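Local structure of Mab-21 domain-containing protein (Tribolium castaneum, 7LT2) at residues N91-W97 / R238-L242; V195-S201 / P220-P226; F244-E248 / P322-C326; Y279-T283 / L331-L335. The protein senses double-stranded RNA in the cytoplasm and, as a nucleotidyltransferase of innate immunity, makes cyclic GMP-AMP from ATP and GTP. All coordinates share one frame; numbering follows the deposited sequence.

Contact 1. Residues N91-W97 / R238-L242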
loop_
_atom_site.group_PDB
_atom_site.type_symbol
_atom_site.label_atom_id
_atom_site.label_comp_id
_atom_site.label_asym_id
_atom_site.label_seq_id
_atom_site.Cartn_x
_atom_site.Cartn_y
_atom_site.Cartn_z
ATOM N N ASN A 91 13.870 -18.573 -5.326
ATOM C CA ASN A 91 15.291 -18.250 -5.364
ATOM C C ASN A 91 15.563 -16.751 -5.470
ATOM O O ASN A 91 16.724 -16.359 -5.635
ATOM C CB ASN A 91 15.970 -18.990 -6.524
ATOM C CG ASN A 91 15.209 -18.860 -7.833
ATOM O OD1 ASN A 91 14.334 -18.005 -7.979
ATOM N ND2 ASN A 91 15.540 -19.717 -8.795
ATOM N N VAL A 92 14.535 -15.914 -5.383
ATOM C CA VAL A 92 14.688 -14.469 -5.305
ATOM C C VAL A 92 14.113 -14.023 -3.962
ATOM O O VAL A 92 12.909 -14.168 -3.733
ATOM C CB VAL A 92 13.985 -13.740 -6.462
ATOM C CG1 VAL A 92 14.185 -12.234 -6.334
ATOM C CG2 VAL A 92 14.505 -14.246 -7.805
ATOM N N PRO A 93 14.926 -13.492 -3.049
ATOM C CA PRO A 93 14.422 -13.168 -1.705
ATOM C C PRO A 93 13.236 -12.216 -1.759
ATOM O O PRO A 93 13.255 -11.207 -2.468
ATOM C CB PRO A 93 15.634 -12.527 -1.018
ATOM C CG PRO A 93 16.813 -13.095 -1.738
ATOM C CD PRO A 93 16.378 -13.266 -3.168
ATOM N N GLY A 94 12.190 -12.554 -1.001
ATOM C CA GLY A 94 10.970 -11.779 -0.959
ATOM C C GLY A 94 9.864 -12.286 -1.859
ATOM O O GLY A 94 8.722 -11.822 -1.733
ATOM N N PHE A 95 10.160 -13.233 -2.748
ATOM C CA PHE A 95 9.189 -13.745 -3.702
ATOM C C PHE A 95 8.981 -15.237 -3.491
ATOM O O PHE A 95 9.879 -15.949 -3.033
ATOM C CB PHE A 95 9.640 -13.470 -5.143
ATOM C CG PHE A 95 9.725 -12.009 -5.466
ATOM C CD1 PHE A 95 10.861 -11.283 -5.152
ATOM C CD2 PHE A 95 8.660 -11.356 -6.066
ATOM C CE1 PHE A 95 10.941 -9.933 -5.435
ATOM C CE2 PHE A 95 8.736 -10.006 -6.355
ATOM C CZ PHE A 95 9.876 -9.294 -6.037
ATOM N N VAL A 96 7.782 -15.704 -3.832
ATOM C CA VAL A 96 7.390 -17.084 -3.591
ATOM C C VAL A 96 6.751 -17.662 -4.846
ATOM O O VAL A 96 6.307 -16.940 -5.743
ATOM C CB VAL A 96 6.419 -17.210 -2.397
ATOM C CG1 VAL A 96 7.058 -16.663 -1.118
ATOM C CG2 VAL A 96 5.111 -16.489 -2.700
ATOM N N TRP A 97 6.721 -18.990 -4.897
ATOM C CA TRP A 97 5.942 -19.736 -5.871
ATOM C C TRP A 97 4.772 -20.406 -5.164
ATOM O O TRP A 97 4.839 -20.705 -3.967
ATOM C CB TRP A 97 6.793 -20.796 -6.580
ATOM C CG TRP A 97 7.856 -20.236 -7.473
ATOM C CD1 TRP A 97 8.092 -18.923 -7.748
ATOM C CD2 TRP A 97 8.829 -20.983 -8.216
ATOM N NE1 TRP A 97 9.151 -18.805 -8.616
ATOM C CE2 TRP A 97 9.622 -20.054 -8.917
ATOM C CE3 TRP A 97 9.107 -22.347 -8.353
ATOM C CZ2 TRP A 97 10.675 -20.444 -9.745
ATOM C CZ3 TRP A 97 10.154 -22.733 -9.178
ATOM C CH2 TRP A 97 10.924 -21.785 -9.861
ATOM N N ARG A 238 5.772 -17.078 -12.562
ATOM C CA ARG A 238 5.666 -17.869 -11.340
ATOM C C ARG A 238 5.950 -17.079 -10.070
ATOM O O ARG A 238 5.605 -17.551 -8.982
ATOM C CB ARG A 238 6.630 -19.053 -11.379
ATOM C CG ARG A 238 6.080 -20.281 -12.042
ATOM C CD ARG A 238 6.898 -21.484 -11.637
ATOM N NE ARG A 238 6.726 -22.587 -12.570
ATOM C CZ ARG A 238 7.462 -23.687 -12.563
ATOM N NH1 ARG A 238 8.439 -23.859 -11.687
ATOM N NH2 ARG A 238 7.212 -24.639 -13.456
ATOM N N TYR A 239 6.586 -15.915 -10.172
ATOM C CA TYR A 239 7.086 -15.203 -9.001
ATOM C C TYR A 239 6.027 -14.244 -8.472
ATOM O O TYR A 239 5.625 -13.305 -9.168
ATOM C CB TYR A 239 8.374 -14.450 -9.337
ATOM C CG TYR A 239 9.564 -15.349 -9.559
ATOM C CD1 TYR A 239 9.760 -15.976 -10.780
ATOM C CD2 TYR A 239 10.495 -15.574 -8.548
ATOM C CE1 TYR A 239 10.849 -16.802 -10.998
ATOM C CE2 TYR A 239 11.593 -16.401 -8.757
ATOM C CZ TYR A 239 11.759 -17.014 -9.986
ATOM O OH TYR A 239 12.843 -17.838 -10.214
ATOM N N TRP A 240 5.595 -14.477 -7.236
ATOM C CA TRP A 240 4.631 -13.633 -6.545
ATOM C C TRP A 240 5.316 -12.894 -5.405
ATOM O O TRP A 240 6.222 -13.436 -4.763
ATOM C CB TRP A 240 3.478 -14.471 -5.988
ATOM C CG TRP A 240 2.601 -15.038 -7.045
ATOM C CD1 TRP A 240 2.899 -16.064 -7.893
ATOM C CD2 TRP A 240 1.275 -14.613 -7.377
ATOM N NE1 TRP A 240 1.842 -16.305 -8.735
ATOM C CE2 TRP A 240 0.830 -15.432 -8.439
ATOM C CE3 TRP A 240 0.422 -13.623 -6.884
ATOM C CZ2 TRP A 240 -0.431 -15.285 -9.016
ATOM C CZ3 TRP A 240 -0.834 -13.484 -7.454
ATOM C CH2 TRP A 240 -1.245 -14.310 -8.511
ATOM N N SER A 241 4.885 -11.660 -5.158
ATOM C CA SER A 241 5.335 -10.898 -4.003
ATOM C C SER A 241 4.480 -11.238 -2.790
ATOM O O SER A 241 3.309 -11.594 -2.918
ATOM C CB SER A 241 5.252 -9.392 -4.262
ATOM O OG SER A 241 6.073 -8.998 -5.343
ATOM N N LEU A 242 5.070 -11.105 -1.607
ATOM C CA LEU A 242 4.345 -11.270 -0.356
ATOM C C LEU A 242 3.882 -9.915 0.150
ATOM O O LEU A 242 4.610 -8.921 0.053
ATOM C CB LEU A 242 5.219 -11.941 0.702
ATOM C CG LEU A 242 5.496 -13.423 0.478
ATOM C CD1 LEU A 242 6.735 -13.828 1.230
ATOM C CD2 LEU A 242 4.308 -14.266 0.922
HETATM O O HOH W 1 14.537 -20.484 -11.397
HETATM O O HOH W 2 7.577 -9.612 -0.900
#
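With CG anti to the carbonyl carbon in both, Trp97 (chi1 -68°) and Tyr239 (chi1 -71°) bring their rings together beside an antiparallel strand pair of the nucleotidyltransferase sheet, strands 95-100 and 240-243, Tyr239 lying just before the second. The two side chains run alongside each other, the indole edge meeting the tyrosine face in a T-shaped pair with Trp97 NE1 above the middle of the Tyr239 ring. Arg238 lies over an indole face: its CB is 3.9 Å from the centroid of the five-membered ring, while the guanidinium makes an off-centre cation-pi contact farther along, its plane 86° from that of the indole. Arg238 also has a cation-pi partner in Phe128. Val96 and Trp240 form the hydrogen-bonded pair, Val96 N to Trp240 O 2.9 Å and Trp240 N to Val96 O 3.0 Å. A water joins Gly94 O to Leu242 N. In the loops before the strands, Tyr239 OH, which also bonds Asn234 O, meets Asn91 OD1 in plane on a lone pair at 2.7 Å.

Contact 2. Residues V195-S201 / P220-P226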
loop_
_atom_site.group_PDB
_atom_site.type_symbol
_atom_site.label_atom_id
_atom_site.label_comp_id
_atom_site.label_asym_id
_atom_site.label_seq_id
_atom_site.Cartn_x
_atom_site.Cartn_y
_atom_site.Cartn_z
ATOM N N VAL A 195 -6.386 -4.919 -7.548
ATOM C CA VAL A 195 -5.259 -5.850 -7.548
ATOM C C VAL A 195 -5.745 -7.225 -7.098
ATOM O O VAL A 195 -6.175 -7.396 -5.951
ATOM C CB VAL A 195 -4.129 -5.351 -6.635
ATOM C CG1 VAL A 195 -2.925 -6.274 -6.720
ATOM C CG2 VAL A 195 -3.754 -3.906 -6.984
ATOM N N ALA A 196 -5.632 -8.215 -7.987
ATOM C CA ALA A 196 -6.034 -9.582 -7.672
ATOM C C ALA A 196 -4.948 -10.271 -6.852
ATOM O O ALA A 196 -3.823 -10.446 -7.333
ATOM C CB ALA A 196 -6.301 -10.358 -8.961
ATOM N N CYS A 197 -5.290 -10.681 -5.631
ATOM C CA CYS A 197 -4.353 -11.309 -4.709
ATOM C C CYS A 197 -4.907 -12.648 -4.234
ATOM O O CYS A 197 -6.098 -12.933 -4.371
ATOM C CB CYS A 197 -4.086 -10.425 -3.492
ATOM S SG CYS A 197 -3.586 -8.724 -3.883
ATOM N N PHE A 198 -4.033 -13.469 -3.654
ATOM C CA PHE A 198 -4.435 -14.735 -3.051
ATOM C C PHE A 198 -4.034 -14.750 -1.583
ATOM O O PHE A 198 -2.879 -14.466 -1.250
ATOM C CB PHE A 198 -3.830 -15.926 -3.798
ATOM C CG PHE A 198 -4.530 -16.226 -5.093
ATOM C CD1 PHE A 198 -5.633 -17.063 -5.121
ATOM C CD2 PHE A 198 -4.102 -15.649 -6.274
ATOM C CE1 PHE A 198 -6.284 -17.333 -6.315
ATOM C CE2 PHE A 198 -4.750 -15.911 -7.463
ATOM C CZ PHE A 198 -5.841 -16.752 -7.485
ATOM N N VAL A 199 -4.992 -15.084 -0.712
ATOM C CA VAL A 199 -4.828 -14.988 0.738
ATOM C C VAL A 199 -4.708 -16.386 1.334
ATOM O O VAL A 199 -5.342 -17.337 0.859
ATOM C CB VAL A 199 -5.989 -14.199 1.385
ATOM C CG1 VAL A 199 -7.337 -14.884 1.149
ATOM C CG2 VAL A 199 -5.727 -13.972 2.876
ATOM N N PHE A 200 -3.876 -16.511 2.365
ATOM C CA PHE A 200 -3.570 -17.797 2.979
ATOM C C PHE A 200 -3.629 -17.685 4.494
ATOM O O PHE A 200 -3.513 -16.596 5.062
ATOM C CB PHE A 200 -2.194 -18.296 2.545
ATOM C CG PHE A 200 -2.065 -18.448 1.066
ATOM C CD1 PHE A 200 -2.476 -19.607 0.444
ATOM C CD2 PHE A 200 -1.565 -17.413 0.292
ATOM C CE1 PHE A 200 -2.371 -19.748 -0.926
ATOM C CE2 PHE A 200 -1.459 -17.548 -1.074
ATOM C CZ PHE A 200 -1.862 -18.713 -1.684
ATOM N N SER A 201 -3.815 -18.833 5.144
ATOM C CA SER A 201 -3.883 -18.919 6.594
ATOM C C SER A 201 -2.484 -19.038 7.190
ATOM O O SER A 201 -1.487 -19.231 6.487
ATOM C CB SER A 201 -4.743 -20.109 7.032
ATOM O OG SER A 201 -4.080 -21.337 6.767
ATOM N N PRO A 220 -3.782 -13.603 11.533
ATOM C CA PRO A 220 -3.171 -14.855 11.060
ATOM C C PRO A 220 -2.912 -14.898 9.568
ATOM O O PRO A 220 -2.053 -15.677 9.137
ATOM C CB PRO A 220 -4.202 -15.919 11.459
ATOM C CG PRO A 220 -5.501 -15.188 11.420
ATOM C CD PRO A 220 -5.187 -13.800 11.936
ATOM N N GLU A 221 -3.622 -14.107 8.769
ATOM C CA GLU A 221 -3.602 -14.267 7.322
ATOM C C GLU A 221 -2.623 -13.304 6.663
ATOM O O GLU A 221 -2.377 -12.195 7.145
ATOM C CB GLU A 221 -4.999 -14.065 6.732
ATOM C CG GLU A 221 -6.004 -15.096 7.215
ATOM C CD GLU A 221 -7.414 -14.831 6.735
ATOM O OE1 GLU A 221 -7.621 -13.877 5.959
ATOM O OE2 GLU A 221 -8.324 -15.586 7.140
ATOM N N PHE A 222 -2.069 -13.747 5.543
ATOM C CA PHE A 222 -1.235 -12.913 4.690
ATOM C C PHE A 222 -1.628 -13.217 3.254
ATOM O O PHE A 222 -2.363 -14.170 2.987
ATOM C CB PHE A 222 0.253 -13.185 4.917
ATOM C CG PHE A 222 0.678 -14.549 4.475
ATOM C CD1 PHE A 222 0.395 -15.663 5.251
ATOM C CD2 PHE A 222 1.345 -14.724 3.275
ATOM C CE1 PHE A 222 0.772 -16.926 4.840
ATOM C CE2 PHE A 222 1.728 -15.990 2.856
ATOM C CZ PHE A 222 1.441 -17.092 3.641
ATOM N N PHE A 223 -1.146 -12.413 2.311
ATOM C CA PHE A 223 -1.513 -12.685 0.930
ATOM C C PHE A 223 -0.336 -12.445 -0.001
ATOM O O PHE A 223 0.675 -11.840 0.367
ATOM C CB PHE A 223 -2.758 -11.882 0.484
ATOM C CG PHE A 223 -2.681 -10.388 0.700
ATOM C CD1 PHE A 223 -3.058 -9.825 1.910
ATOM C CD2 PHE A 223 -2.319 -9.547 -0.342
ATOM C CE1 PHE A 223 -3.027 -8.445 2.095
ATOM C CE2 PHE A 223 -2.290 -8.172 -0.173
ATOM C CZ PHE A 223 -2.642 -7.619 1.052
ATOM N N ILE A 224 -0.461 -12.995 -1.205
ATOM C CA ILE A 224 0.542 -12.831 -2.247
ATOM C C ILE A 224 -0.026 -11.914 -3.317
ATOM O O ILE A 224 -1.235 -11.893 -3.580
ATOM C CB ILE A 224 1.005 -14.175 -2.852
ATOM C CG1 ILE A 224 -0.151 -14.905 -3.552
ATOM C CG2 ILE A 224 1.669 -15.031 -1.776
ATOM C CD1 ILE A 224 0.259 -16.240 -4.230
ATOM N N VAL A 225 0.866 -11.144 -3.928
ATOM C CA VAL A 225 0.518 -10.049 -4.831
ATOM C C VAL A 225 1.194 -10.317 -6.171
ATOM O O VAL A 225 2.366 -10.722 -6.198
ATOM C CB VAL A 225 0.941 -8.697 -4.232
ATOM C CG1 VAL A 225 0.648 -7.553 -5.180
ATOM C CG2 VAL A 225 0.231 -8.462 -2.904
ATOM N N PRO A 226 0.503 -10.115 -7.306
ATOM C CA PRO A 226 1.076 -10.498 -8.607
ATOM C C PRO A 226 2.063 -9.490 -9.171
ATOM O O PRO A 226 2.018 -9.174 -10.364
ATOM C CB PRO A 226 -0.162 -10.616 -9.504
ATOM C CG PRO A 226 -1.116 -9.614 -8.928
ATOM C CD PRO A 226 -0.874 -9.609 -7.435
#
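Phe198 and Ile224 pair in both directions across an antiparallel ladder, Ile224 N to Phe198 O at 2.8 Å and Phe198 N to Ile224 O at 3.2 Å. Two residues on, Phe200 N reaches Phe222 O at 2.9 Å almost in line with the carbonyl, and Phe222 N returns a bond to Phe200 O. Between these pairs Val199 faces Phe223. One face of the ladder holds Phe198, Phe200, Phe222 and Ile224: Ile224 CD1 comes to the edge of the Phe200 ring, 3.8 Å from CE2, and Phe222 places CZ against Phe200 CB. On the other, Phe223 CG stands between its backbone N and carbonyl carbon (chi1 54°), which sets the ring obliquely beside Cys197 SG, 4.8 Å from its centroid.

Farther out, strand 70-77 flanks strand 188-200 in parallel and strand 240-243 flanks strand 222-225, making this an inner pair of the nucleotidyltransferase sheet. Helix 131-147 packs on Ala196 and Pro226. Glu221 is anchored by salt bridges to Arg51 and Arg52. The ladder stops at Pro226, which has no N-H to give: buried Ala196 O meets its CD at 3.1 Å and has no polar partner in the model.

Contact 3. Residues F244-E248 / P322-C326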
loop_
_atom_site.group_PDB
_atom_site.type_symbol
_atom_site.label_atom_id
_atom_site.label_comp_id
_atom_site.label_asym_id
_atom_site.label_seq_id
_atom_site.Cartn_x
_atom_site.Cartn_y
_atom_site.Cartn_z
ATOM N N PHE A 244 2.717 -8.407 3.696
ATOM C CA PHE A 244 2.500 -8.433 5.132
ATOM C C PHE A 244 1.993 -7.079 5.622
ATOM O O PHE A 244 2.228 -6.691 6.771
ATOM C CB PHE A 244 3.786 -8.845 5.847
ATOM C CG PHE A 244 4.317 -10.190 5.405
ATOM C CD1 PHE A 244 3.607 -11.348 5.675
ATOM C CD2 PHE A 244 5.515 -10.292 4.714
ATOM C CE1 PHE A 244 4.081 -12.591 5.269
ATOM C CE2 PHE A 244 6.001 -11.527 4.307
ATOM C CZ PHE A 244 5.280 -12.681 4.586
ATOM N N GLN A 245 1.286 -6.359 4.742
ATOM C CA GLN A 245 0.821 -5.010 5.057
ATOM C C GLN A 245 -0.189 -4.996 6.194
ATOM O O GLN A 245 -0.296 -3.994 6.909
ATOM C CB GLN A 245 0.189 -4.361 3.828
ATOM C CG GLN A 245 1.119 -4.139 2.656
ATOM C CD GLN A 245 0.358 -3.672 1.433
ATOM O OE1 GLN A 245 0.165 -2.471 1.231
ATOM N NE2 GLN A 245 -0.101 -4.623 0.617
ATOM N N GLU A 246 -0.967 -6.068 6.360
ATOM C CA GLU A 246 -1.908 -6.085 7.473
ATOM C C GLU A 246 -1.168 -6.113 8.804
ATOM O O GLU A 246 -1.557 -5.422 9.753
ATOM C CB GLU A 246 -2.864 -7.274 7.351
ATOM C CG GLU A 246 -4.120 -7.113 8.209
ATOM C CD GLU A 246 -5.361 -7.687 7.550
ATOM O OE1 GLU A 246 -5.221 -8.570 6.680
ATOM O OE2 GLU A 246 -6.476 -7.250 7.902
ATOM N N GLN A 247 -0.074 -6.876 8.876
ATOM C CA GLN A 247 0.739 -6.912 10.089
ATOM C C GLN A 247 1.532 -5.621 10.273
ATOM O O GLN A 247 1.672 -5.135 11.401
ATOM C CB GLN A 247 1.681 -8.115 10.047
ATOM C CG GLN A 247 0.971 -9.458 10.205
ATOM C CD GLN A 247 0.346 -9.960 8.914
ATOM O OE1 GLN A 247 0.666 -9.481 7.821
ATOM N NE2 GLN A 247 -0.547 -10.936 9.035
ATOM N N GLU A 248 2.067 -5.061 9.181
ATOM C CA GLU A 248 2.780 -3.787 9.279
ATOM C C GLU A 248 1.879 -2.689 9.828
ATOM O O GLU A 248 2.329 -1.831 10.601
ATOM C CB GLU A 248 3.331 -3.380 7.909
ATOM C CG GLU A 248 4.479 -4.239 7.415
ATOM C CD GLU A 248 4.879 -3.927 5.980
ATOM O OE1 GLU A 248 4.420 -2.902 5.435
ATOM O OE2 GLU A 248 5.667 -4.702 5.403
ATOM N N PRO A 322 17.556 -3.553 4.808
ATOM C CA PRO A 322 17.023 -4.908 4.625
ATOM C C PRO A 322 15.503 -4.893 4.618
ATOM O O PRO A 322 14.867 -4.229 5.440
ATOM C CB PRO A 322 17.576 -5.677 5.830
ATOM C CG PRO A 322 18.763 -4.887 6.280
ATOM C CD PRO A 322 18.423 -3.452 5.994
ATOM N N TYR A 323 14.927 -5.601 3.649
ATOM C CA TYR A 323 13.511 -5.926 3.691
ATOM C C TYR A 323 13.184 -6.498 5.065
ATOM O O TYR A 323 13.867 -7.403 5.551
ATOM C CB TYR A 323 13.195 -6.922 2.570
ATOM C CG TYR A 323 11.749 -7.344 2.412
ATOM C CD1 TYR A 323 10.706 -6.434 2.540
ATOM C CD2 TYR A 323 11.435 -8.660 2.093
ATOM C CE1 TYR A 323 9.389 -6.835 2.377
ATOM C CE2 TYR A 323 10.128 -9.066 1.930
ATOM C CZ TYR A 323 9.110 -8.154 2.071
ATOM O OH TYR A 323 7.806 -8.578 1.903
ATOM N N TYR A 324 12.173 -5.924 5.719
ATOM C CA TYR A 324 11.921 -6.263 7.117
ATOM C C TYR A 324 11.552 -7.730 7.289
ATOM O O TYR A 324 11.864 -8.334 8.323
ATOM C CB TYR A 324 10.816 -5.365 7.674
ATOM C CG TYR A 324 10.447 -5.654 9.110
ATOM C CD1 TYR A 324 11.294 -5.288 10.152
ATOM C CD2 TYR A 324 9.251 -6.287 9.425
ATOM C CE1 TYR A 324 10.957 -5.549 11.471
ATOM C CE2 TYR A 324 8.906 -6.543 10.738
ATOM C CZ TYR A 324 9.767 -6.178 11.754
ATOM O OH TYR A 324 9.429 -6.440 13.062
ATOM N N TRP A 325 10.903 -8.320 6.288
ATOM C CA TRP A 325 10.400 -9.682 6.385
ATOM C C TRP A 325 11.342 -10.722 5.796
ATOM O O TRP A 325 11.173 -11.913 6.073
ATOM C CB TRP A 325 9.032 -9.772 5.699
ATOM C CG TRP A 325 8.059 -8.807 6.290
ATOM C CD1 TRP A 325 7.704 -7.590 5.791
ATOM C CD2 TRP A 325 7.340 -8.965 7.519
ATOM N NE1 TRP A 325 6.797 -6.983 6.628
ATOM C CE2 TRP A 325 6.555 -7.808 7.696
ATOM C CE3 TRP A 325 7.274 -9.981 8.479
ATOM C CZ2 TRP A 325 5.715 -7.634 8.800
ATOM C CZ3 TRP A 325 6.442 -9.809 9.570
ATOM C CH2 TRP A 325 5.675 -8.641 9.724
ATOM N N CYS A 326 12.322 -10.308 4.996
ATOM C CA CYS A 326 13.273 -11.243 4.389
ATOM C C CYS A 326 14.579 -10.469 4.202
ATOM O O CYS A 326 14.759 -9.768 3.205
ATOM C CB CYS A 326 12.738 -11.793 3.077
ATOM S SG CYS A 326 13.690 -13.150 2.364
#
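Glu248 OE2 is gripped by two donors: Trp325 NE1, 2.8 Å away, and the hydroxyl of Tyr279. The tryptophan uses the anti lone pair of OE2 and approaches with carboxylate and indole planes only 11° apart, while Glu248 OE1 takes a salt bridge from Lys282; together these three partners fix the rotation of the carboxylate. The contact joins the start of helix 245-251, in the nucleotidyltransferase domain, to the loop before helix 337-354 in the HhH/H2TH-like domain. By similarity, Phe244 to Glu248 belong to the GTP site and Gln245 to Glu248 to the ATP site. The indole is sandwiched, with Tyr324 CD2 over one face and Phe244 over the other. Phe244 CG is anti to the carbonyl carbon (chi1 -58°), which lays CB and CD2 over the indole, the two rings inclined at 41°. Phe244 CB makes a CH-pi contact 3.7 Å from the centroid of the Trp325 five-membered ring. At the far end of the indole, Trp325 CH2 lies 4.0 Å from Gln247 CB.

Contact 4. Residues Y279-T283 / L331-L335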
loop_
_atom_site.group_PDB
_atom_site.type_symbol
_atom_site.label_atom_id
_atom_site.label_comp_id
_atom_site.label_asym_id
_atom_site.label_seq_id
_atom_site.Cartn_x
_atom_site.Cartn_y
_atom_site.Cartn_z
ATOM N N TYR A 279 8.419 3.303 0.720
ATOM C CA TYR A 279 8.431 2.054 1.480
ATOM C C TYR A 279 9.779 1.815 2.144
ATOM O O TYR A 279 9.850 1.107 3.155
ATOM C CB TYR A 279 8.067 0.864 0.589
ATOM C CG TYR A 279 7.897 -0.434 1.365
ATOM C CD1 TYR A 279 6.836 -0.607 2.251
ATOM C CD2 TYR A 279 8.802 -1.476 1.219
ATOM C CE1 TYR A 279 6.678 -1.794 2.963
ATOM C CE2 TYR A 279 8.651 -2.662 1.922
ATOM C CZ TYR A 279 7.594 -2.815 2.796
ATOM O OH TYR A 279 7.459 -4.001 3.486
ATOM N N TYR A 280 10.853 2.388 1.594
ATOM C CA TYR A 280 12.157 2.241 2.232
ATOM C C TYR A 280 12.194 2.988 3.558
ATOM O O TYR A 280 12.816 2.527 4.521
ATOM C CB TYR A 280 13.275 2.737 1.306
ATOM C CG TYR A 280 13.267 2.138 -0.090
ATOM C CD1 TYR A 280 12.543 0.987 -0.379
ATOM C CD2 TYR A 280 13.990 2.728 -1.114
ATOM C CE1 TYR A 280 12.532 0.448 -1.655
ATOM C CE2 TYR A 280 13.992 2.195 -2.391
ATOM C CZ TYR A 280 13.260 1.056 -2.653
ATOM O OH TYR A 280 13.253 0.521 -3.923
ATOM N N ILE A 281 11.533 4.148 3.623
ATOM C CA ILE A 281 11.425 4.872 4.887
ATOM C C ILE A 281 10.532 4.112 5.858
ATOM O O ILE A 281 10.859 3.970 7.043
ATOM C CB ILE A 281 10.910 6.301 4.639
ATOM C CG1 ILE A 281 11.946 7.103 3.851
ATOM C CG2 ILE A 281 10.604 7.001 5.957
ATOM C CD1 ILE A 281 11.413 8.411 3.304
ATOM N N LYS A 282 9.389 3.611 5.374
ATOM C CA LYS A 282 8.533 2.773 6.211
ATOM C C LYS A 282 9.315 1.595 6.775
ATOM O O LYS A 282 9.197 1.270 7.963
ATOM C CB LYS A 282 7.331 2.279 5.402
ATOM C CG LYS A 282 6.239 1.610 6.238
ATOM C CD LYS A 282 5.198 0.938 5.350
ATOM C CE LYS A 282 4.067 0.331 6.176
ATOM N NZ LYS A 282 3.155 -0.493 5.330
ATOM N N THR A 283 10.147 0.964 5.938
ATOM C CA THR A 283 10.937 -0.184 6.372
ATOM C C THR A 283 11.921 0.201 7.468
ATOM O O THR A 283 12.104 -0.546 8.438
ATOM C CB THR A 283 11.674 -0.794 5.178
ATOM O OG1 THR A 283 10.722 -1.299 4.230
ATOM C CG2 THR A 283 12.581 -1.932 5.631
ATOM N N LEU A 331 16.636 -3.489 0.066
ATOM C CA LEU A 331 15.676 -2.689 -0.689
ATOM C C LEU A 331 16.348 -1.600 -1.516
ATOM O O LEU A 331 15.789 -1.160 -2.526
ATOM C CB LEU A 331 14.648 -2.068 0.260
ATOM C CG LEU A 331 13.736 -3.055 0.985
ATOM C CD1 LEU A 331 12.707 -2.314 1.836
ATOM C CD2 LEU A 331 13.051 -3.981 -0.011
ATOM N N ILE A 332 17.530 -1.145 -1.114
ATOM C CA ILE A 332 18.250 -0.132 -1.873
ATOM C C ILE A 332 19.528 -0.701 -2.487
ATOM O O ILE A 332 20.423 0.054 -2.864
ATOM C CB ILE A 332 18.547 1.113 -1.019
ATOM C CG1 ILE A 332 19.348 0.741 0.227
ATOM C CG2 ILE A 332 17.261 1.821 -0.645
ATOM C CD1 ILE A 332 19.772 1.947 1.051
ATOM N N GLY A 333 19.621 -2.027 -2.597
ATOM C CA GLY A 333 20.786 -2.644 -3.205
ATOM C C GLY A 333 20.994 -2.261 -4.655
ATOM O O GLY A 333 22.114 -2.380 -5.166
ATOM N N HIS A 334 19.947 -1.789 -5.328
ATOM C CA HIS A 334 20.032 -1.404 -6.730
ATOM C C HIS A 334 20.450 0.047 -6.934
ATOM O O HIS A 334 20.744 0.434 -8.069
ATOM C CB HIS A 334 18.686 -1.640 -7.421
ATOM C CG HIS A 334 17.565 -0.834 -6.843
ATOM N ND1 HIS A 334 17.013 -1.109 -5.611
ATOM C CD2 HIS A 334 16.903 0.246 -7.321
ATOM C CE1 HIS A 334 16.055 -0.235 -5.356
ATOM N NE2 HIS A 334 15.969 0.599 -6.377
ATOM N N LEU A 335 20.490 0.857 -5.878
ATOM C CA LEU A 335 20.863 2.259 -6.020
ATOM C C LEU A 335 22.376 2.426 -5.992
ATOM O O LEU A 335 23.081 1.740 -5.245
ATOM C CB LEU A 335 20.222 3.096 -4.916
ATOM C CG LEU A 335 18.696 3.178 -4.961
ATOM C CD1 LEU A 335 18.190 4.008 -3.800
ATOM C CD2 LEU A 335 18.229 3.764 -6.285
HETATM O O HOH W 3 13.666 -2.611 -3.727
HETATM O O HOH W 4 14.270 2.336 -6.226
#
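Tyr280 slants across Leu331 and Ile332, with the backbone carbonyl carbon of Leu331 over one face of its ring, toward the rim. Leu331 CB lies 3.8 Å from Tyr280 CD1, and on the same side of the ring plane Ile332 CG2 comes obliquely to the CD2 edge of Tyr280, 3.4 Å from CD2. His334 arrives from the opposite direction and presents its edge, with CE1 3.2 Å from Tyr280 OH. A chi1 of 62° sets the imidazole between its own backbone N and carbonyl carbon, where it can turn back to the tyrosine from the type I turn of Ile332 to Leu335.

Leu331 and Thr283 meet tip to tip, CD1 against OG1 at 3.3 Å, and the same methyl touches the Tyr279 ring obliquely. Thr283 OG1 is held by its own helix, giving a 2.8 Å bond to Tyr279 O, which Thr283 N also reaches from the opposite face of the carbonyl plane. The contact thus fastens a loop to helix 278-291 within the HhH/H2TH-like domain; Tyr279 and Tyr280 belong to the ATP site by similarity. Direct contact is mainly apolar, and a water 2.8 Å from Leu331 O supplies a polar link by bridging it to Tyr280 OH.

In the fold
Contacts 1 and 2 belong to one sheet: strand 222-225 pairs with strand 188-200 in contact 2 and on its other side with strand 240-243, which contact 1 joins to strand 95-100. Contact 2 is buried and its side-chain packing is largely apolar, whereas partly buried contact 1 mixes aromatic, cationic and water-mediated links. Contact 3, also buried, follows directly from strand 240-243 and crosses between the two domains through a carboxylate. Contacts 3 and 4 both use the loop before helix 337-354, and Glu248 links contact 3 to helix 278-291 of contact 4 through Tyr279 and Lys282. Contact 4 is partly buried, with an exposed histidine, and lacks a clear direct hydrogen bond between its segments.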